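Local coordinates for protein cytochrome P450 (CYP102L1) (Mycobacterium phage Adler, PDB 6N6Q) that probably works as a haem-dependent monooxygenase of the cytochrome P450 family, encoded by a bacteriophage, whose natural substrate is not established, at residues G38-G43 and N374-H379; P153-R158 and A177-N182; Q303-V308 and A435-F440; I335-R340 and E394-E399; E443-Y448 and D462-L467. All coordinates share one frame; numbering follows the deposited sequence.

Contact 1: residues G38-G43 and N374-H379; sequences GLTREG and NLHAAH
Thr-40 of helix 35-43 presses its hydroxyl against His-376 at the start of helix 375-379, the short K' helix of the P450 fold, where strand 370-374 ends. OG1 is the polar hub. Thr-40 OG1 lies 2.9 Å from His-376 ND1 in a hydrogen bond, and the two side chains cross at about a right angle. The same oxygen is bonded within its own helix to the carbonyl of Val-36, one turn back. A third, weak bond comes from Asn-374 ND2, 3.4 Å from Thr-40 OG1 and bent to 129° at the hydrogen. The hydroxyl reaches these partners because OG1 stands anti to the carbonyl carbon and beside the backbone N (chi1 -65°).

Asn-374 works on both sides of the contact. While its ND2 turns to Thr-40, Asn-374 is also the N-cap, its OD1 accepting from Ala-377 N at 3.0 Å; that N-H comes from well above the carbonyl plane, 63° out of it. One amide thus caps the helix and makes a weak link to its neighbour. Outside the pair, the ring of His-376 also meets that of Trp-342. Close contacts surround the polar group: Leu-39 CB lies 3.6 Å from Asn-374 ND2, and Thr-40 CG2 rests on Ala-377 CB at 3.7 Å.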
# COMPACT_ATOMS: atom_id res chain seq x y z
N GLY A 38 0.27 18.75 5.25
CA GLY A 38 0.73 20.12 5.31
C GLY A 38 1.07 20.69 3.94
O GLY A 38 0.81 21.86 3.66
N LEU A 39 1.64 19.85 3.07
CA LEU A 39 1.94 20.29 1.71
C LEU A 39 0.67 20.57 0.93
O LEU A 39 0.66 21.49 0.10
CB LEU A 39 2.79 19.24 1.00
CG LEU A 39 4.18 18.98 1.56
CD1 LEU A 39 4.86 17.82 0.84
CD2 LEU A 39 5.03 20.24 1.48
N THR A 40 -0.39 19.81 1.17
CA THR A 40 -1.66 20.05 0.48
C THR A 40 -2.24 21.40 0.85
O THR A 40 -2.69 22.16 -0.02
CB THR A 40 -2.64 18.92 0.80
OG1 THR A 40 -2.15 17.68 0.27
CG2 THR A 40 -4.01 19.21 0.19
N ARG A 41 -2.25 21.73 2.15
CA ARG A 41 -2.70 23.05 2.57
C ARG A 41 -1.79 24.14 2.03
O ARG A 41 -2.25 25.21 1.62
CB ARG A 41 -2.77 23.12 4.10
CG ARG A 41 -3.70 22.10 4.73
CD ARG A 41 -3.95 22.41 6.20
NE ARG A 41 -4.85 21.43 6.81
CZ ARG A 41 -6.18 21.47 6.71
NH1 ARG A 41 -6.77 22.43 6.02
NH2 ARG A 41 -6.92 20.54 7.30
N GLU A 42 -0.48 23.87 2.00
CA GLU A 42 0.47 24.82 1.43
C GLU A 42 0.26 24.99 -0.07
O GLU A 42 0.46 26.09 -0.60
CB GLU A 42 1.90 24.36 1.72
CG GLU A 42 2.99 25.01 0.88
CD GLU A 42 3.15 26.49 1.17
OE1 GLU A 42 3.78 27.19 0.35
OE2 GLU A 42 2.65 26.95 2.21
N GLY A 43 -0.16 23.93 -0.76
CA GLY A 43 -0.31 23.99 -2.21
C GLY A 43 -1.45 24.87 -2.68
O GLY A 43 -1.45 25.29 -3.84
N ASN A 374 2.18 15.14 -5.38
CA ASN A 374 1.32 15.06 -4.20
C ASN A 374 -0.03 14.52 -4.64
O ASN A 374 -0.90 15.27 -5.10
CB ASN A 374 1.20 16.43 -3.54
CG ASN A 374 0.53 16.37 -2.18
OD1 ASN A 374 -0.24 15.45 -1.89
ND2 ASN A 374 0.81 17.35 -1.34
N LEU A 375 -0.22 13.20 -4.49
CA LEU A 375 -1.48 12.59 -4.89
C LEU A 375 -2.63 13.03 -3.98
O LEU A 375 -3.75 13.24 -4.46
CB LEU A 375 -1.36 11.06 -4.87
CG LEU A 375 -0.53 10.41 -5.98
CD1 LEU A 375 -0.30 8.95 -5.66
CD2 LEU A 375 -1.22 10.58 -7.32
N HIS A 376 -2.37 13.16 -2.68
CA HIS A 376 -3.42 13.56 -1.76
C HIS A 376 -3.99 14.93 -2.13
O HIS A 376 -5.20 15.15 -2.03
CB HIS A 376 -2.90 13.58 -0.32
CG HIS A 376 -3.83 14.22 0.65
ND1 HIS A 376 -3.53 15.39 1.31
CD2 HIS A 376 -5.07 13.87 1.06
CE1 HIS A 376 -4.54 15.73 2.10
NE2 HIS A 376 -5.49 14.82 1.97
N ALA A 377 -3.13 15.85 -2.55
CA ALA A 377 -3.62 17.15 -2.99
C ALA A 377 -4.28 17.05 -4.36
O ALA A 377 -5.29 17.71 -4.62
CB ALA A 377 -2.47 18.16 -3.02
N ALA A 378 -3.72 16.22 -5.25
CA ALA A 378 -4.28 16.09 -6.59
C ALA A 378 -5.61 15.35 -6.57
O ALA A 378 -6.52 15.67 -7.36
CB ALA A 378 -3.28 15.38 -7.50
N HIS A 379 -5.76 14.36 -5.70
CA HIS A 379 -7.01 13.60 -5.64
C HIS A 379 -8.13 14.42 -5.02
O HIS A 379 -9.30 14.21 -5.35
CB HIS A 379 -6.80 12.31 -4.86
CG HIS A 379 -5.99 11.28 -5.59
ND1 HIS A 379 -5.73 10.04 -5.06
CD2 HIS A 379 -5.39 11.32 -6.80
CE1 HIS A 379 -5.00 9.35 -5.92
NE2 HIS A 379 -4.78 10.10 -6.98

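Contact 2: residues P153-R158 and A177-N182; sequences PAETNR and ADHSEN
Arg-158 reaches out from helix 152-169 and lays its guanidinium beside the backbone of the 177-182 loop. NH1 points nearly straight at the carbonyl of Asp-178: Arg-158 NH1 and Asp-178 O are 2.5 Å apart, the oxygen lying in the guanidinium plane. NH2 gives the same oxygen a second, weak bond. The bend comes at chi3 (74°), which turns NE aside, and Arg-158 NE forms a long salt bridge of 3.5 Å with Glu-181 OE1. Those two side chains slide past each other in opposite directions, their flat ends 73° apart.

This loop joins what are by fold the E and F helices of a cytochrome P450, and an Asx turn shapes it where Asp-178 OD2 accepts from Ser-180 N at 3.0 Å. The turn is followed by Asn-182, which N-caps helix 183-196. The imidazole of His-179 lies beside the guanidinium, with Arg-158 NH1 4.3 Å above the centre of one face. At its far end the ring crosses Glu-155 at about a right angle, and His-179 NE2 gives Glu-155 OE2 only a weak bond of 3.2 Å. The carboxylate is held chiefly from helix 119-145, by a salt bridge from Arg-143 to OE2 and a hydrogen bond from Trp-140 to OE1.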
# COMPACT_ATOMS: atom_id res chain seq x y z
N PRO A 153 -7.02 -0.51 12.26
CA PRO A 153 -5.78 -0.56 11.47
C PRO A 153 -4.85 -1.71 11.86
O PRO A 153 -4.25 -2.34 10.98
CB PRO A 153 -5.13 0.80 11.74
CG PRO A 153 -6.26 1.69 12.11
CD PRO A 153 -7.19 0.81 12.90
N ALA A 154 -4.73 -2.00 13.16
CA ALA A 154 -3.84 -3.08 13.58
C ALA A 154 -4.37 -4.44 13.14
O ALA A 154 -3.60 -5.29 12.66
CB ALA A 154 -3.64 -3.05 15.09
N GLU A 155 -5.67 -4.67 13.30
CA GLU A 155 -6.25 -5.95 12.89
C GLU A 155 -6.13 -6.15 11.38
O GLU A 155 -5.73 -7.23 10.92
CB GLU A 155 -7.72 -6.02 13.32
CG GLU A 155 -7.91 -6.19 14.82
CD GLU A 155 -7.77 -7.63 15.27
OE1 GLU A 155 -8.02 -8.54 14.45
OE2 GLU A 155 -7.41 -7.85 16.45
N THR A 156 -6.46 -5.12 10.60
CA THR A 156 -6.33 -5.23 9.15
C THR A 156 -4.88 -5.40 8.72
O THR A 156 -4.62 -5.96 7.66
CB THR A 156 -6.94 -4.00 8.46
OG1 THR A 156 -6.27 -2.82 8.91
CG2 THR A 156 -8.42 -3.89 8.77
N ASN A 157 -3.93 -4.94 9.53
CA ASN A 157 -2.53 -5.11 9.17
C ASN A 157 -2.03 -6.52 9.45
O ASN A 157 -1.18 -7.02 8.71
CB ASN A 157 -1.66 -4.08 9.89
CG ASN A 157 -0.52 -3.56 9.02
OD1 ASN A 157 0.14 -4.34 8.33
ND2 ASN A 157 -0.31 -2.25 9.04
N ARG A 158 -2.54 -7.17 10.50
CA ARG A 158 -2.25 -8.58 10.69
C ARG A 158 -2.84 -9.42 9.57
O ARG A 158 -2.26 -10.45 9.18
CB ARG A 158 -2.80 -9.07 12.03
CG ARG A 158 -2.37 -8.27 13.24
CD ARG A 158 -2.74 -9.00 14.52
NE ARG A 158 -1.86 -10.14 14.76
CZ ARG A 158 -2.24 -11.26 15.37
NH1 ARG A 158 -3.49 -11.40 15.79
NH2 ARG A 158 -1.37 -12.24 15.55
N ALA A 177 -6.68 -15.64 14.88
CA ALA A 177 -7.44 -15.83 16.12
C ALA A 177 -6.58 -15.57 17.35
O ALA A 177 -7.10 -15.19 18.40
CB ALA A 177 -8.02 -17.24 16.17
N ASP A 178 -5.27 -15.77 17.23
CA ASP A 178 -4.33 -15.55 18.32
C ASP A 178 -3.80 -14.12 18.28
O ASP A 178 -3.85 -13.44 17.25
CB ASP A 178 -3.18 -16.55 18.22
CG ASP A 178 -2.42 -16.70 19.53
OD1 ASP A 178 -2.99 -17.28 20.48
OD2 ASP A 178 -1.26 -16.26 19.60
N HIS A 179 -3.29 -13.66 19.43
CA HIS A 179 -2.77 -12.30 19.54
C HIS A 179 -1.30 -12.26 19.92
O HIS A 179 -0.80 -11.19 20.28
CB HIS A 179 -3.60 -11.49 20.54
CG HIS A 179 -4.65 -10.64 19.89
ND1 HIS A 179 -5.85 -11.15 19.44
CD2 HIS A 179 -4.66 -9.32 19.59
CE1 HIS A 179 -6.56 -10.17 18.91
NE2 HIS A 179 -5.87 -9.05 18.99
N SER A 180 -0.59 -13.38 19.86
CA SER A 180 0.86 -13.36 19.99
C SER A 180 1.47 -12.95 18.66
O SER A 180 1.03 -13.38 17.59
CB SER A 180 1.39 -14.73 20.41
OG SER A 180 0.90 -15.10 21.69
N GLU A 181 2.48 -12.09 18.72
CA GLU A 181 3.12 -11.57 17.52
C GLU A 181 4.38 -12.37 17.21
O GLU A 181 5.16 -12.70 18.11
CB GLU A 181 3.47 -10.09 17.68
CG GLU A 181 3.63 -9.36 16.35
CD GLU A 181 2.37 -9.41 15.50
OE1 GLU A 181 1.26 -9.29 16.07
OE2 GLU A 181 2.48 -9.57 14.27
N ASN A 182 4.55 -12.70 15.93
CA ASN A 182 5.73 -13.43 15.51
C ASN A 182 6.98 -12.60 15.77
O ASN A 182 6.95 -11.37 15.65
CB ASN A 182 5.62 -13.77 14.02
CG ASN A 182 6.50 -14.94 13.61
OD1 ASN A 182 7.68 -14.76 13.32
ND2 ASN A 182 5.92 -16.13 13.59

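Contact 3: residues Q303-V308 and A435-F440; sequences QARAEV and AILHQF
Leu-437 carries the apolar side of this contact, its two methyl branches going to different neighbours on helix 303-308. Leu-437 CD1 packs on Ala-304 CB at 3.7 Å, while Leu-437 CD2 lies over one face of the Arg-305 guanidinium, 3.5 Å from NH2. Val-308 closes the apolar patch from the next turn, with Val-308 CG2 4.3 Å from Leu-437 CB. Farther along, the carbonyl oxygen of Val-308 approaches the His-438 ring at its edge, in plane with it.

In P450 terms helices J and L meet here, at right angles (signed crossing -90°), with their local axes 9.0 Å apart. The arginine's reach is set by an extended chain that bends at chi3 (-56°), which swings NE round. One nitrogen then faces two backbone carbonyls: Arg-305 NH1 is 2.6 Å from Leu-437 O and 2.6 Å from Phe-440 O. Both bonds are weak, with angles at the hydrogen near 120°. Leu-437 O belongs to the last turn of helix 422-439 and Phe-440 O to the first residue beyond it, so the positive group probably also feels the negative end of the helix dipole.

Second-shell partners fix the ends. Arg-470 NE also donates to the carbonyl of Leu-437. The His-438 ring is pinned on both nitrogens: His-438 ND1 donates to Gln-439 OE1 at 2.6 Å, and NE2 bonds the carbonyl of Trp-312.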
# COMPACT_ATOMS: atom_id res chain seq x y z
N GLN A 303 -26.09 0.40 0.27
CA GLN A 303 -25.96 -0.01 -1.12
C GLN A 303 -24.89 -1.08 -1.30
O GLN A 303 -25.04 -1.99 -2.12
CB GLN A 303 -25.66 1.21 -2.00
CG GLN A 303 -25.67 0.91 -3.49
CD GLN A 303 -25.68 2.17 -4.34
OE1 GLN A 303 -25.81 3.28 -3.83
NE2 GLN A 303 -25.54 1.99 -5.65
N ALA A 304 -23.81 -1.00 -0.52
CA ALA A 304 -22.77 -2.02 -0.60
C ALA A 304 -23.23 -3.32 0.05
O ALA A 304 -23.00 -4.41 -0.50
CB ALA A 304 -21.49 -1.52 0.06
N ARG A 305 -23.90 -3.23 1.20
CA ARG A 305 -24.40 -4.44 1.85
C ARG A 305 -25.47 -5.12 1.01
O ARG A 305 -25.63 -6.34 1.08
CB ARG A 305 -24.96 -4.10 3.24
CG ARG A 305 -24.92 -5.25 4.22
CD ARG A 305 -25.39 -4.82 5.61
NE ARG A 305 -24.62 -3.70 6.14
CZ ARG A 305 -23.47 -3.82 6.79
NH1 ARG A 305 -22.94 -5.02 6.99
NH2 ARG A 305 -22.84 -2.74 7.24
N ALA A 306 -26.20 -4.36 0.19
CA ALA A 306 -27.18 -4.96 -0.70
C ALA A 306 -26.52 -5.67 -1.87
O ALA A 306 -27.03 -6.67 -2.37
CB ALA A 306 -28.16 -3.91 -1.20
N GLU A 307 -25.37 -5.15 -2.33
CA GLU A 307 -24.68 -5.78 -3.45
C GLU A 307 -24.04 -7.10 -3.03
O GLU A 307 -24.02 -8.06 -3.82
CB GLU A 307 -23.62 -4.84 -4.01
CG GLU A 307 -23.04 -5.27 -5.35
CD GLU A 307 -21.91 -4.38 -5.82
OE1 GLU A 307 -20.96 -4.15 -5.03
OE2 GLU A 307 -21.98 -3.88 -6.97
N VAL A 308 -23.52 -7.18 -1.81
CA VAL A 308 -22.93 -8.42 -1.33
C VAL A 308 -23.98 -9.40 -0.84
O VAL A 308 -23.72 -10.61 -0.79
CB VAL A 308 -21.89 -8.15 -0.23
CG1 VAL A 308 -20.82 -7.20 -0.74
CG2 VAL A 308 -22.56 -7.59 1.02
N ALA A 435 -16.68 -9.70 2.82
CA ALA A 435 -16.91 -10.63 3.93
C ALA A 435 -17.35 -9.88 5.18
O ALA A 435 -18.24 -10.35 5.90
CB ALA A 435 -15.65 -11.45 4.20
N ILE A 436 -16.74 -8.73 5.46
CA ILE A 436 -17.08 -7.98 6.67
C ILE A 436 -18.51 -7.45 6.58
O ILE A 436 -19.30 -7.59 7.53
CB ILE A 436 -16.07 -6.85 6.90
CG1 ILE A 436 -14.70 -7.44 7.26
CG2 ILE A 436 -16.55 -5.90 7.98
CD1 ILE A 436 -13.59 -6.42 7.31
N LEU A 437 -18.87 -6.85 5.45
CA LEU A 437 -20.23 -6.32 5.28
C LEU A 437 -21.27 -7.43 5.27
O LEU A 437 -22.41 -7.21 5.70
CB LEU A 437 -20.32 -5.51 3.99
CG LEU A 437 -19.60 -4.16 3.97
CD1 LEU A 437 -19.77 -3.51 2.62
CD2 LEU A 437 -20.13 -3.27 5.08
N HIS A 438 -20.91 -8.61 4.78
CA HIS A 438 -21.84 -9.73 4.73
C HIS A 438 -22.08 -10.34 6.11
O HIS A 438 -23.20 -10.77 6.40
CB HIS A 438 -21.32 -10.79 3.76
CG HIS A 438 -22.25 -11.95 3.56
ND1 HIS A 438 -22.32 -13.01 4.44
CD2 HIS A 438 -23.14 -12.21 2.58
CE1 HIS A 438 -23.22 -13.87 4.01
NE2 HIS A 438 -23.73 -13.42 2.88
N GLN A 439 -21.05 -10.38 6.96
CA GLN A 439 -21.12 -11.05 8.25
C GLN A 439 -21.42 -10.12 9.41
O GLN A 439 -22.08 -10.55 10.37
CB GLN A 439 -19.80 -11.78 8.53
CG GLN A 439 -19.46 -12.85 7.50
CD GLN A 439 -20.48 -13.97 7.48
OE1 GLN A 439 -21.10 -14.23 6.45
NE2 GLN A 439 -20.64 -14.64 8.61
N PHE A 440 -20.95 -8.88 9.37
CA PHE A 440 -21.08 -7.97 10.50
C PHE A 440 -21.74 -6.67 10.06
O PHE A 440 -21.79 -6.34 8.87
CB PHE A 440 -19.72 -7.65 11.13
CG PHE A 440 -18.92 -8.86 11.49
CD1 PHE A 440 -19.17 -9.56 12.66
CD2 PHE A 440 -17.89 -9.31 10.66
CE1 PHE A 440 -18.43 -10.67 12.99
CE2 PHE A 440 -17.15 -10.42 11.00
CZ PHE A 440 -17.42 -11.10 12.16

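Contact 4: residues I335-R340 and E394-E399; sequences IDEALR and ERMSTE
Two arginines bring their nitrogens close together here over a single shared glutamate: Arg-340 NH2 and Arg-395 NE are 3.5 Å apart, with NE over one face of the Arg-340 guanidinium and the two flat groups 49° to each other. Glu-337 binds both and probably offsets their repulsion. Its OE2 is gripped from opposite faces of the carboxylate plane, by Arg-395 NE at 3.1 Å and by Arg-340 NH2 at 2.7 Å. Arg-395 comes in on the syn side, only 21° from the plane, whereas Arg-340 meets the carboxylate from well above it, side-on, with Arg-340 NE donating to Glu-337 OE1 at 3.1 Å.

The glutamate is directed at both by CG anti to the backbone N (chi1 -178°) and a bend at chi2. Glu-337 and Arg-340 are the ends of the ExxR motif on the K helix of a P450, and with Arg-395 they make up the Glu-Arg-Arg triad, joining the K helix to the PERF-type segment near the meander, as in other P450s.

Backbone groups complete the network: Lys-392 N also donates to Glu-337 OE2, and Arg-340 reaches the carbonyls of His-379 and Ala-388. Asp-387 takes a salt bridge from Arg-395 NH1, and Trp-384 lies against Arg-340 in a cation-pi contact. Met-396 crosses Glu-337 at about a right angle, its CG 3.3 Å from Glu-337 OE1 and its SD 3.8 Å from Arg-340 CD.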
# COMPACT_ATOMS: atom_id res chain seq x y z
N ILE A 335 -13.92 1.40 -2.64
CA ILE A 335 -12.47 1.38 -2.44
C ILE A 335 -11.80 2.46 -3.27
O ILE A 335 -10.82 3.08 -2.83
CB ILE A 335 -11.91 -0.02 -2.77
CG1 ILE A 335 -12.68 -1.09 -2.01
CG2 ILE A 335 -10.43 -0.08 -2.44
CD1 ILE A 335 -12.17 -2.49 -2.27
N ASP A 336 -12.30 2.71 -4.48
CA ASP A 336 -11.73 3.75 -5.33
C ASP A 336 -11.87 5.12 -4.68
O ASP A 336 -10.91 5.90 -4.64
CB ASP A 336 -12.39 3.73 -6.70
CG ASP A 336 -12.00 2.52 -7.52
OD1 ASP A 336 -11.16 1.73 -7.05
OD2 ASP A 336 -12.53 2.36 -8.64
N GLU A 337 -13.06 5.42 -4.15
CA GLU A 337 -13.26 6.71 -3.49
C GLU A 337 -12.43 6.82 -2.22
O GLU A 337 -11.98 7.91 -1.87
CB GLU A 337 -14.75 6.90 -3.18
CG GLU A 337 -15.09 8.24 -2.53
CD GLU A 337 -14.98 9.42 -3.49
OE1 GLU A 337 -14.65 9.22 -4.67
OE2 GLU A 337 -15.22 10.56 -3.04
N ALA A 338 -12.21 5.70 -1.52
CA ALA A 338 -11.33 5.72 -0.36
C ALA A 338 -9.89 6.01 -0.77
O ALA A 338 -9.20 6.79 -0.11
CB ALA A 338 -11.42 4.40 0.40
N LEU A 339 -9.43 5.38 -1.85
CA LEU A 339 -8.08 5.64 -2.34
C LEU A 339 -7.94 7.02 -2.96
O LEU A 339 -6.81 7.49 -3.13
CB LEU A 339 -7.68 4.56 -3.36
CG LEU A 339 -7.40 3.18 -2.76
CD1 LEU A 339 -7.05 2.18 -3.84
CD2 LEU A 339 -6.29 3.28 -1.73
N ARG A 340 -9.05 7.67 -3.31
CA ARG A 340 -8.98 9.05 -3.77
C ARG A 340 -8.91 10.01 -2.59
O ARG A 340 -7.95 10.79 -2.47
CB ARG A 340 -10.19 9.38 -4.66
CG ARG A 340 -10.11 10.77 -5.28
CD ARG A 340 -11.45 11.22 -5.82
NE ARG A 340 -12.43 11.42 -4.76
CZ ARG A 340 -12.52 12.53 -4.03
NH1 ARG A 340 -11.70 13.55 -4.25
NH2 ARG A 340 -13.44 12.63 -3.08
N GLU A 394 -20.21 7.01 -6.05
CA GLU A 394 -20.72 7.13 -7.41
C GLU A 394 -19.88 8.08 -8.26
O GLU A 394 -19.97 8.04 -9.49
CB GLU A 394 -22.18 7.59 -7.39
CG GLU A 394 -23.17 6.52 -6.94
CD GLU A 394 -23.42 6.53 -5.44
OE1 GLU A 394 -22.57 7.06 -4.69
OE2 GLU A 394 -24.47 6.01 -5.02
N ARG A 395 -19.07 8.93 -7.62
CA ARG A 395 -18.19 9.83 -8.36
C ARG A 395 -17.19 9.08 -9.21
O ARG A 395 -16.85 9.53 -10.31
CB ARG A 395 -17.46 10.75 -7.37
CG ARG A 395 -16.40 11.64 -7.99
CD ARG A 395 -15.32 11.97 -6.97
NE ARG A 395 -15.86 12.20 -5.64
CZ ARG A 395 -16.41 13.34 -5.24
NH1 ARG A 395 -16.50 14.37 -6.08
NH2 ARG A 395 -16.88 13.46 -4.01
N MET A 396 -16.71 7.93 -8.73
CA MET A 396 -15.62 7.21 -9.39
C MET A 396 -16.08 6.34 -10.55
O MET A 396 -15.30 5.50 -11.02
CB MET A 396 -14.87 6.36 -8.36
CG MET A 396 -14.27 7.17 -7.22
SD MET A 396 -13.21 8.51 -7.80
CE MET A 396 -11.91 7.59 -8.61
N SER A 397 -17.31 6.51 -11.03
CA SER A 397 -17.75 5.78 -12.21
C SER A 397 -17.09 6.35 -13.47
O SER A 397 -16.63 7.49 -13.50
CB SER A 397 -19.27 5.83 -12.34
OG SER A 397 -19.71 7.13 -12.68
N THR A 398 -17.07 5.53 -14.52
CA THR A 398 -16.43 5.94 -15.77
C THR A 398 -17.16 7.13 -16.39
O THR A 398 -16.53 8.00 -16.99
CB THR A 398 -16.37 4.77 -16.74
OG1 THR A 398 -15.68 3.67 -16.13
CG2 THR A 398 -15.64 5.16 -18.02
N GLU A 399 -18.49 7.18 -16.26
CA GLU A 399 -19.24 8.29 -16.84
C GLU A 399 -19.07 9.57 -16.02
O GLU A 399 -18.91 10.65 -16.59
CB GLU A 399 -20.72 7.93 -16.96
CG GLU A 399 -21.02 6.86 -18.00
CD GLU A 399 -20.48 7.21 -19.37
OE1 GLU A 399 -19.69 6.42 -19.93
OE2 GLU A 399 -20.84 8.29 -19.89

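Contact 5: residues E443-Y448 and D462-L467; sequences EPRPGY and DLQLRL
Asp-462 meets Tyr-448 through its backbone, Asp-462 O lying 3.3 Å from Tyr-448 CE1. Next along, the Leu-463 side chain crosses that of Tyr-448 at about a right angle, with CD1 3.9 Å from Tyr-448 CE2; the phenol oxygen is bonded to the carbonyl of Ser-461.

Gln-464 runs alongside Arg-445, pointing the same way, and its OE1 sits over one face of the guanidinium, 3.0 Å from Arg-445 NE but at too poor an angle to bond. The backbones of this pair are joined by a water that accepts from Arg-445 N and donates to Gln-464 O. Leu-465 turns CD2 onto Pro-444 CA at 3.8 Å.

At Arg-466 the strands pair closely: Glu-443 N donates to Arg-466 O at 2.8 Å, and Arg-466 N returns a bond to Glu-443 O at 3.0 Å. Their side chains lie side by side, and Arg-466 grips the carboxylate side-on, NE to Glu-443 OE1 and NH2 to OE2 (3.1 Å), both from above its plane. Arg-468 adds a second salt bridge to Glu-443 OE1.

The residues 443-444 and 464-467 are an edge and the centre of the small antiparallel sheet completed by strand 150-151, the arrangement of the β3 sheet of cytochromes P450.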
# COMPACT_ATOMS: atom_id res chain seq x y z
N GLU A 443 -20.41 -0.50 13.87
CA GLU A 443 -20.79 0.55 14.80
C GLU A 443 -19.60 1.47 15.04
O GLU A 443 -18.60 1.03 15.64
CB GLU A 443 -21.28 -0.04 16.13
CG GLU A 443 -21.70 1.00 17.16
CD GLU A 443 -22.09 0.39 18.49
OE1 GLU A 443 -22.16 -0.86 18.58
OE2 GLU A 443 -22.34 1.15 19.45
N PRO A 444 -19.65 2.72 14.61
CA PRO A 444 -18.54 3.64 14.87
C PRO A 444 -18.56 4.13 16.31
O PRO A 444 -19.53 3.94 17.05
CB PRO A 444 -18.81 4.80 13.90
CG PRO A 444 -20.29 4.81 13.76
CD PRO A 444 -20.72 3.36 13.83
N ARG A 445 -17.46 4.75 16.71
CA ARG A 445 -17.33 5.30 18.06
C ARG A 445 -17.94 6.70 18.10
O ARG A 445 -17.51 7.57 17.33
CB ARG A 445 -15.88 5.35 18.48
CG ARG A 445 -15.67 5.95 19.86
CD ARG A 445 -14.28 5.65 20.38
NE ARG A 445 -14.12 4.24 20.74
CZ ARG A 445 -14.35 3.76 21.96
NH1 ARG A 445 -14.75 4.57 22.93
NH2 ARG A 445 -14.18 2.47 22.21
N PRO A 446 -18.92 6.95 18.96
CA PRO A 446 -19.54 8.28 18.99
C PRO A 446 -18.55 9.35 19.42
O PRO A 446 -17.71 9.14 20.30
CB PRO A 446 -20.67 8.13 20.02
CG PRO A 446 -20.92 6.65 20.09
CD PRO A 446 -19.59 6.00 19.86
N GLY A 447 -18.63 10.51 18.76
CA GLY A 447 -17.73 11.61 19.02
C GLY A 447 -16.41 11.55 18.29
O GLY A 447 -15.75 12.58 18.16
N TYR A 448 -16.01 10.38 17.81
CA TYR A 448 -14.76 10.26 17.08
C TYR A 448 -14.83 11.00 15.75
O TYR A 448 -15.88 11.04 15.09
CB TYR A 448 -14.42 8.79 16.83
CG TYR A 448 -13.27 8.58 15.86
CD1 TYR A 448 -11.95 8.62 16.29
CD2 TYR A 448 -13.51 8.34 14.51
CE1 TYR A 448 -10.91 8.44 15.41
CE2 TYR A 448 -12.47 8.15 13.62
CZ TYR A 448 -11.17 8.20 14.08
OH TYR A 448 -10.13 8.02 13.20
N ASP A 462 -6.43 6.07 15.87
CA ASP A 462 -7.44 5.87 16.91
C ASP A 462 -8.78 5.41 16.33
O ASP A 462 -9.85 5.73 16.86
CB ASP A 462 -7.63 7.14 17.75
CG ASP A 462 -8.29 6.86 19.09
OD1 ASP A 462 -8.58 5.69 19.39
OD2 ASP A 462 -8.53 7.83 19.85
N LEU A 463 -8.73 4.65 15.24
CA LEU A 463 -9.94 4.14 14.59
C LEU A 463 -10.38 2.86 15.28
O LEU A 463 -9.67 1.85 15.24
CB LEU A 463 -9.70 3.90 13.10
CG LEU A 463 -10.92 3.42 12.31
CD1 LEU A 463 -12.02 4.46 12.34
CD2 LEU A 463 -10.53 3.08 10.88
N GLN A 464 -11.55 2.90 15.92
CA GLN A 464 -12.11 1.76 16.61
C GLN A 464 -13.54 1.54 16.13
O GLN A 464 -14.34 2.48 16.10
CB GLN A 464 -12.10 1.95 18.13
CG GLN A 464 -10.72 1.83 18.77
CD GLN A 464 -10.76 2.02 20.27
OE1 GLN A 464 -11.49 2.87 20.78
NE2 GLN A 464 -9.98 1.22 20.99
N LEU A 465 -13.86 0.30 15.76
CA LEU A 465 -15.20 -0.09 15.37
C LEU A 465 -15.67 -1.23 16.26
O LEU A 465 -14.88 -1.90 16.93
CB LEU A 465 -15.27 -0.51 13.90
CG LEU A 465 -14.99 0.54 12.83
CD1 LEU A 465 -15.09 -0.07 11.44
CD2 LEU A 465 -15.93 1.72 12.97
N ARG A 466 -16.99 -1.44 16.27
CA ARG A 466 -17.59 -2.57 16.96
C ARG A 466 -18.56 -3.27 16.02
O ARG A 466 -19.20 -2.63 15.19
CB ARG A 466 -18.31 -2.12 18.24
CG ARG A 466 -18.71 -3.27 19.15
CD ARG A 466 -18.85 -2.81 20.59
NE ARG A 466 -19.82 -1.73 20.73
CZ ARG A 466 -20.04 -1.08 21.87
NH1 ARG A 466 -19.36 -1.39 22.96
NH2 ARG A 466 -20.95 -0.11 21.91
N LEU A 467 -18.65 -4.58 16.17
CA LEU A 467 -19.40 -5.42 15.24
C LEU A 467 -20.44 -6.24 15.98
O LEU A 467 -20.23 -6.67 17.12
CB LEU A 467 -18.47 -6.36 14.48
CG LEU A 467 -17.14 -5.79 14.00
CD1 LEU A 467 -16.15 -6.91 13.79
CD2 LEU A 467 -17.33 -5.00 12.72
O HOH W 1 -14.91 4.98 15.30

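How the contacts relate
Contact 4 comes to about 9 Å from the bound haem at the side chain of Asp-336, and in contact 1 the side chain of His-376 is about 12 Å from the bound haem. Those two contacts touch directly, Arg-340 NH1 of contact 4 lying 2.7 Å from His-379 O of contact 1 in a probable hydrogen bond. Contacts 3 and 5 are continuous, since the helix of contact 3 runs into the strand of contact 5, and Phe-440 CD1 packs on Leu-467 CB at 3.7 Å. Contact 5 also meets contact 2, where Pro-153 CD is 3.6 Å from Leu-463 O. Contacts 1 and 2 lie on opposite sides of the chain's centre, their own centres about 32 Å apart.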